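Local coordinates for protein transcription factor tau subunit sfc1 (Schizosaccharomyces pombe, PDB 4BJI) that serves in the RNA polymerase III factor TFIIIC, as part of the tauA domain that binds boxA promoter DNA of tRNA and similar genes, at residues P46-A58 and P86-P98. Residues are numbered along the deposited sequence; the frame is centred on the assembly and turned at random. Where two conformers were deposited one is given.
Sequences PLFEKRPVWTRRA and PFRDTYTRFGYDP
Val53 and Thr92 form a non-hydrogen-bonded pair where strand 53-55 runs antiparallel along strand 90-93 at one margin of the four-stranded sheet, in the DNA-binding domain, of the HTH family and consistent with a winged-helix fold; strand 79-82 flanks 90-93 on its other side. Trp54 and Tyr91 form a hydrogen-bonded pair, bonded both ways (Trp54 N to Tyr91 O 2.9 Å), and next along Arg93 N donates to Pro52 O. The two methyls of Val53 divide between Thr90 and Thr92. A chi1 of 175° turns Val53 CG1 toward Thr90, where it packs tightly, 3.5 Å from Thr90 CB, while CG2 lies beside Thr92, whose OG1 is bonded to Trp82. Thr90 OG1 meanwhile takes a lone pair of Phe87 O at 2.7 Å, closing the type II turn that leads into the strand. A valine at Thr90 would probably leave that turn without its side-chain clasp, Phe87 O keeping the backbone N of the same residue. Just before strand 53-55, Pro52 meets two flat groups, its CG over the Tyr96 ring face in a CH-pi contact and its CB over one face of the Arg93 guanidinium. Edge-on, Arg93 NH1 donates to Phe48 O, in the last turn of helix 35-50, at 2.8 Å, in both the guanidinium and carbonyl planes.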
loop_
_atom_site.group_PDB
_atom_site.type_symbol
_atom_site.label_atom_id
_atom_site.label_comp_id
_atom_site.label_asym_id
_atom_site.label_seq_id
_atom_site.Cartn_x
_atom_site.Cartn_y
_atom_site.Cartn_z
ATOM N N PRO A 46 14.078 3.583 -10.713
ATOM C CA PRO A 46 13.094 3.221 -11.747
ATOM C C PRO A 46 11.808 2.680 -11.158
ATOM O O PRO A 46 10.755 2.829 -11.784
ATOM C CB PRO A 46 13.794 2.126 -12.552
ATOM C CG PRO A 46 14.991 1.741 -11.772
ATOM C CD PRO A 46 15.361 2.921 -10.922
ATOM N N LEU A 47 11.860 2.045 -9.991
ATOM C CA LEU A 47 10.631 1.556 -9.370
ATOM C C LEU A 47 9.721 2.733 -8.998
ATOM O O LEU A 47 8.506 2.651 -9.163
ATOM C CB LEU A 47 10.920 0.656 -8.164
ATOM C CG LEU A 47 11.639 -0.668 -8.497
ATOM C CD1 LEU A 47 12.103 -1.447 -7.274
ATOM C CD2 LEU A 47 10.762 -1.563 -9.343
ATOM N N PHE A 48 10.292 3.827 -8.512
ATOM C CA PHE A 48 9.500 5.010 -8.196
ATOM C C PHE A 48 9.033 5.752 -9.440
ATOM O O PHE A 48 8.006 6.426 -9.377
ATOM C CB PHE A 48 10.254 5.954 -7.257
ATOM C CG PHE A 48 10.155 5.576 -5.811
ATOM C CD1 PHE A 48 8.950 5.687 -5.124
ATOM C CD2 PHE A 48 11.247 5.090 -5.133
ATOM C CE1 PHE A 48 8.841 5.337 -3.799
ATOM C CE2 PHE A 48 11.139 4.735 -3.775
ATOM C CZ PHE A 48 9.935 4.852 -3.118
ATOM N N GLU A 49 9.739 5.620 -10.563
ATOM C CA GLU A 49 9.202 6.139 -11.830
ATOM C C GLU A 49 8.000 5.320 -12.253
ATOM O O GLU A 49 7.010 5.886 -12.747
ATOM C CB GLU A 49 10.253 6.119 -12.949
ATOM C CG GLU A 49 11.429 7.009 -12.694
ATOM C CD GLU A 49 11.094 8.515 -12.704
ATOM O OE1 GLU A 49 9.977 8.910 -13.073
ATOM O OE2 GLU A 49 11.994 9.300 -12.348
ATOM N N LYS A 50 8.059 4.011 -12.095
ATOM C CA LYS A 50 6.948 3.129 -12.504
ATOM C C LYS A 50 5.697 3.342 -11.628
ATOM O O LYS A 50 4.544 3.303 -12.101
ATOM C CB LYS A 50 7.364 1.654 -12.394
ATOM C CG LYS A 50 8.472 1.212 -13.357
ATOM C CD LYS A 50 9.021 -0.200 -13.052
ATOM C CE LYS A 50 9.856 -0.723 -14.221
ATOM N NZ LYS A 50 10.528 -2.020 -13.929
ATOM N N ARG A 51 5.918 3.551 -10.346
ATOM C CA ARG A 51 4.854 3.564 -9.353
ATOM C C ARG A 51 5.311 4.516 -8.250
ATOM O O ARG A 51 6.321 4.265 -7.614
ATOM C CB ARG A 51 4.670 2.141 -8.823
ATOM C CG ARG A 51 3.738 1.960 -7.712
ATOM C CD ARG A 51 3.530 0.435 -7.629
ATOM N NE ARG A 51 3.129 0.003 -6.331
ATOM C CZ ARG A 51 2.755 -1.268 -6.099
ATOM N NH1 ARG A 51 2.732 -2.134 -7.094
ATOM N NH2 ARG A 51 2.416 -1.629 -4.913
ATOM N N PRO A 52 4.606 5.636 -8.045
ATOM C CA PRO A 52 5.148 6.641 -7.128
ATOM C C PRO A 52 4.951 6.348 -5.651
ATOM O O PRO A 52 5.502 7.048 -4.809
ATOM C CB PRO A 52 4.369 7.905 -7.468
ATOM C CG PRO A 52 3.073 7.378 -8.063
ATOM C CD PRO A 52 3.452 6.137 -8.820
ATOM N N VAL A 53 4.149 5.341 -5.331
ATOM C CA VAL A 53 3.749 5.024 -3.959
ATOM C C VAL A 53 3.862 3.520 -3.754
ATOM O O VAL A 53 3.213 2.743 -4.489
ATOM C CB VAL A 53 2.260 5.455 -3.731
ATOM C CG1 VAL A 53 1.769 5.051 -2.368
ATOM C CG2 VAL A 53 2.076 6.979 -3.942
ATOM N N TRP A 54 4.628 3.093 -2.753
ATOM C CA TRP A 54 4.919 1.681 -2.525
ATOM C C TRP A 54 4.934 1.319 -1.047
ATOM O O TRP A 54 5.544 2.040 -0.234
ATOM C CB TRP A 54 6.341 1.363 -2.978
ATOM C CG TRP A 54 6.643 1.316 -4.446
ATOM C CD1 TRP A 54 7.067 2.348 -5.236
ATOM C CD2 TRP A 54 6.656 0.148 -5.267
ATOM N NE1 TRP A 54 7.333 1.883 -6.522
ATOM C CE2 TRP A 54 7.085 0.534 -6.551
ATOM C CE3 TRP A 54 6.345 -1.187 -5.037
ATOM C CZ2 TRP A 54 7.200 -0.377 -7.607
ATOM C CZ3 TRP A 54 6.448 -2.080 -6.090
ATOM C CH2 TRP A 54 6.874 -1.668 -7.352
ATOM N N THR A 55 4.424 0.154 -0.676
ATOM C CA THR A 55 4.784 -0.402 0.625
ATOM C C THR A 55 6.218 -0.964 0.583
ATOM O O THR A 55 6.756 -1.309 -0.494
ATOM C CB THR A 55 3.887 -1.536 1.054
ATOM O OG1 THR A 55 3.983 -2.563 0.061
ATOM C CG2 THR A 55 2.440 -1.044 1.208
ATOM N N ARG A 56 6.840 -1.067 1.764
ATOM C CA ARG A 56 8.095 -1.800 1.903
ATOM C C ARG A 56 8.007 -3.219 1.338
ATOM O O ARG A 56 8.885 -3.655 0.574
ATOM C CB ARG A 56 8.499 -1.855 3.386
ATOM C CG ARG A 56 9.624 -2.846 3.675
ATOM C CD ARG A 56 9.876 -2.939 5.195
ATOM N NE ARG A 56 10.785 -4.038 5.510
ATOM C CZ ARG A 56 12.088 -3.927 5.365
ATOM N NH1 ARG A 56 12.586 -2.774 4.946
ATOM N NH2 ARG A 56 12.884 -4.959 5.641
ATOM N N ARG A 57 6.951 -3.948 1.670
ATOM C CA ARG A 57 6.835 -5.334 1.211
ATOM C C ARG A 57 6.783 -5.423 -0.318
ATOM O O ARG A 57 7.472 -6.241 -0.922
ATOM C CB ARG A 57 5.600 -5.995 1.821
ATOM C CG ARG A 57 5.469 -7.481 1.440
ATOM C CD ARG A 57 6.754 -8.284 1.687
ATOM N NE ARG A 57 7.250 -8.157 3.056
ATOM C CZ ARG A 57 8.418 -8.649 3.471
ATOM N NH1 ARG A 57 9.211 -9.295 2.626
ATOM N NH2 ARG A 57 8.796 -8.491 4.732
ATOM N N ALA A 58 5.986 -4.575 -0.959
ATOM C CA ALA A 58 5.912 -4.598 -2.412
ATOM C C ALA A 58 7.269 -4.284 -3.051
ATOM O O ALA A 58 7.692 -4.964 -3.982
ATOM C CB ALA A 58 4.803 -3.693 -2.921
ATOM N N PRO A 86 -5.171 6.988 4.149
ATOM C CA PRO A 86 -5.392 6.018 3.072
ATOM C C PRO A 86 -4.114 5.558 2.400
ATOM O O PRO A 86 -4.176 4.567 1.638
ATOM C CB PRO A 86 -6.310 6.761 2.088
ATOM C CG PRO A 86 -6.066 8.207 2.356
ATOM C CD PRO A 86 -5.759 8.301 3.850
ATOM N N PHE A 87 -2.994 6.257 2.631
ATOM C CA PHE A 87 -1.685 5.851 2.133
ATOM C C PHE A 87 -0.753 5.382 3.253
ATOM O O PHE A 87 0.457 5.285 3.069
ATOM C CB PHE A 87 -1.048 6.940 1.267
ATOM C CG PHE A 87 -1.954 7.374 0.144
ATOM C CD1 PHE A 87 -2.020 6.640 -1.042
ATOM C CD2 PHE A 87 -2.766 8.478 0.273
ATOM C CE1 PHE A 87 -2.917 6.991 -2.044
ATOM C CE2 PHE A 87 -3.653 8.823 -0.764
ATOM C CZ PHE A 87 -3.715 8.070 -1.904
ATOM N N ARG A 88 -1.321 5.051 4.421
ATOM C CA ARG A 88 -0.528 4.570 5.565
ATOM C C ARG A 88 0.432 3.470 5.148
ATOM O O ARG A 88 0.067 2.546 4.442
ATOM C CB ARG A 88 -1.465 4.076 6.663
ATOM C CG ARG A 88 -0.797 3.505 7.872
ATOM C CD ARG A 88 -1.812 2.726 8.722
ATOM N NE ARG A 88 -1.207 2.195 9.937
ATOM C CZ ARG A 88 -1.910 1.570 10.862
ATOM N NH1 ARG A 88 -3.213 1.437 10.681
ATOM N NH2 ARG A 88 -1.324 1.098 11.955
ATOM N N ASP A 89 1.634 3.580 5.650
ATOM C CA ASP A 89 2.668 2.548 5.482
ATOM C C ASP A 89 3.144 2.436 4.028
ATOM O O ASP A 89 3.720 1.400 3.615
ATOM C CB ASP A 89 2.186 1.187 6.013
ATOM C CG ASP A 89 1.995 1.201 7.503
ATOM O OD1 ASP A 89 2.830 1.799 8.195
ATOM O OD2 ASP A 89 0.956 0.684 7.958
ATOM N N THR A 90 2.964 3.510 3.244
ATOM C CA THR A 90 3.578 3.618 1.939
ATOM C C THR A 90 4.623 4.704 1.900
ATOM O O THR A 90 4.487 5.750 2.568
ATOM C CB THR A 90 2.583 3.867 0.773
ATOM O OG1 THR A 90 2.024 5.194 0.830
ATOM C CG2 THR A 90 1.474 2.830 0.785
ATOM N N TYR A 91 5.665 4.440 1.122
ATOM C CA TYR A 91 6.709 5.396 0.779
ATOM C C TYR A 91 6.352 6.029 -0.538
ATOM O O TYR A 91 6.063 5.329 -1.527
ATOM C CB TYR A 91 8.055 4.661 0.661
ATOM C CG TYR A 91 8.512 4.076 1.970
ATOM C CD1 TYR A 91 8.084 2.822 2.380
ATOM C CD2 TYR A 91 9.343 4.794 2.817
ATOM C CE1 TYR A 91 8.447 2.294 3.614
ATOM C CE2 TYR A 91 9.723 4.260 4.042
ATOM C CZ TYR A 91 9.269 3.002 4.417
ATOM O OH TYR A 91 9.615 2.441 5.651
ATOM N N THR A 92 6.308 7.362 -0.565
ATOM C CA THR A 92 5.914 8.137 -1.756
ATOM C C THR A 92 7.095 8.967 -2.232
ATOM O O THR A 92 7.782 9.617 -1.433
ATOM C CB THR A 92 4.746 9.064 -1.397
ATOM O OG1 THR A 92 3.623 8.286 -0.933
ATOM C CG2 THR A 92 4.327 9.876 -2.604
ATOM N N ARG A 93 7.328 8.969 -3.533
ATOM C CA ARG A 93 8.463 9.700 -4.047
ATOM C C ARG A 93 8.310 11.202 -3.760
ATOM O O ARG A 93 7.197 11.764 -3.753
ATOM C CB ARG A 93 8.661 9.406 -5.536
ATOM C CG ARG A 93 7.592 9.934 -6.455
ATOM C CD ARG A 93 7.870 9.548 -7.950
ATOM N NE ARG A 93 7.004 10.299 -8.863
ATOM C CZ ARG A 93 6.351 9.813 -9.923
ATOM N NH1 ARG A 93 6.406 8.527 -10.323
ATOM N NH2 ARG A 93 5.591 10.673 -10.603
ATOM N N PHE A 94 9.427 11.867 -3.493
ATOM C CA PHE A 94 9.395 13.292 -3.153
ATOM C C PHE A 94 8.633 14.076 -4.225
ATOM O O PHE A 94 8.747 13.804 -5.418
ATOM C CB PHE A 94 10.811 13.850 -3.021
ATOM C CG PHE A 94 11.554 13.338 -1.801
ATOM C CD1 PHE A 94 10.972 13.336 -0.548
ATOM C CD2 PHE A 94 12.887 12.876 -1.912
ATOM C CE1 PHE A 94 11.661 12.864 0.577
ATOM C CE2 PHE A 94 13.584 12.417 -0.786
ATOM C CZ PHE A 94 12.962 12.400 0.467
ATOM N N GLY A 95 7.830 15.015 -3.747
ATOM C CA GLY A 95 7.112 15.944 -4.598
ATOM C C GLY A 95 5.797 15.431 -5.145
ATOM O O GLY A 95 5.033 16.235 -5.677
ATOM N N TYR A 96 5.523 14.135 -5.027
ATOM C CA TYR A 96 4.259 13.585 -5.520
ATOM C C TYR A 96 3.251 13.616 -4.364
ATOM O O TYR A 96 3.532 13.078 -3.288
ATOM C CB TYR A 96 4.433 12.150 -6.003
ATOM C CG TYR A 96 3.158 11.529 -6.539
ATOM C CD1 TYR A 96 2.683 11.867 -7.795
ATOM C CD2 TYR A 96 2.431 10.614 -5.816
ATOM C CE1 TYR A 96 1.505 11.311 -8.292
ATOM C CE2 TYR A 96 1.287 10.059 -6.296
ATOM C CZ TYR A 96 0.816 10.417 -7.525
ATOM O OH TYR A 96 -0.346 9.841 -7.990
ATOM N N ASP A 97 2.109 14.276 -4.569
ATOM C CA ASP A 97 1.049 14.368 -3.555
ATOM C C ASP A 97 -0.154 13.557 -4.024
ATOM O O ASP A 97 -0.923 13.998 -4.876
ATOM C CB ASP A 97 0.643 15.826 -3.324
ATOM C CG ASP A 97 -0.269 15.994 -2.131
ATOM O OD1 ASP A 97 -0.852 14.995 -1.658
ATOM O OD2 ASP A 97 -0.362 17.145 -1.636
ATOM N N PRO A 98 -0.338 12.355 -3.466
ATOM C CA PRO A 98 -1.430 11.484 -3.919
ATOM C C PRO A 98 -2.788 12.016 -3.533
ATOM O O PRO A 98 -3.819 11.523 -4.040
ATOM C CB PRO A 98 -1.123 10.158 -3.226
ATOM C CG PRO A 98 -0.365 10.560 -1.945
ATOM C CD PRO A 98 0.503 11.741 -2.416
HETATM O O HOH W 1 5.529 -0.420 4.343
HETATM O O HOH W 2 11.796 0.591 5.318
#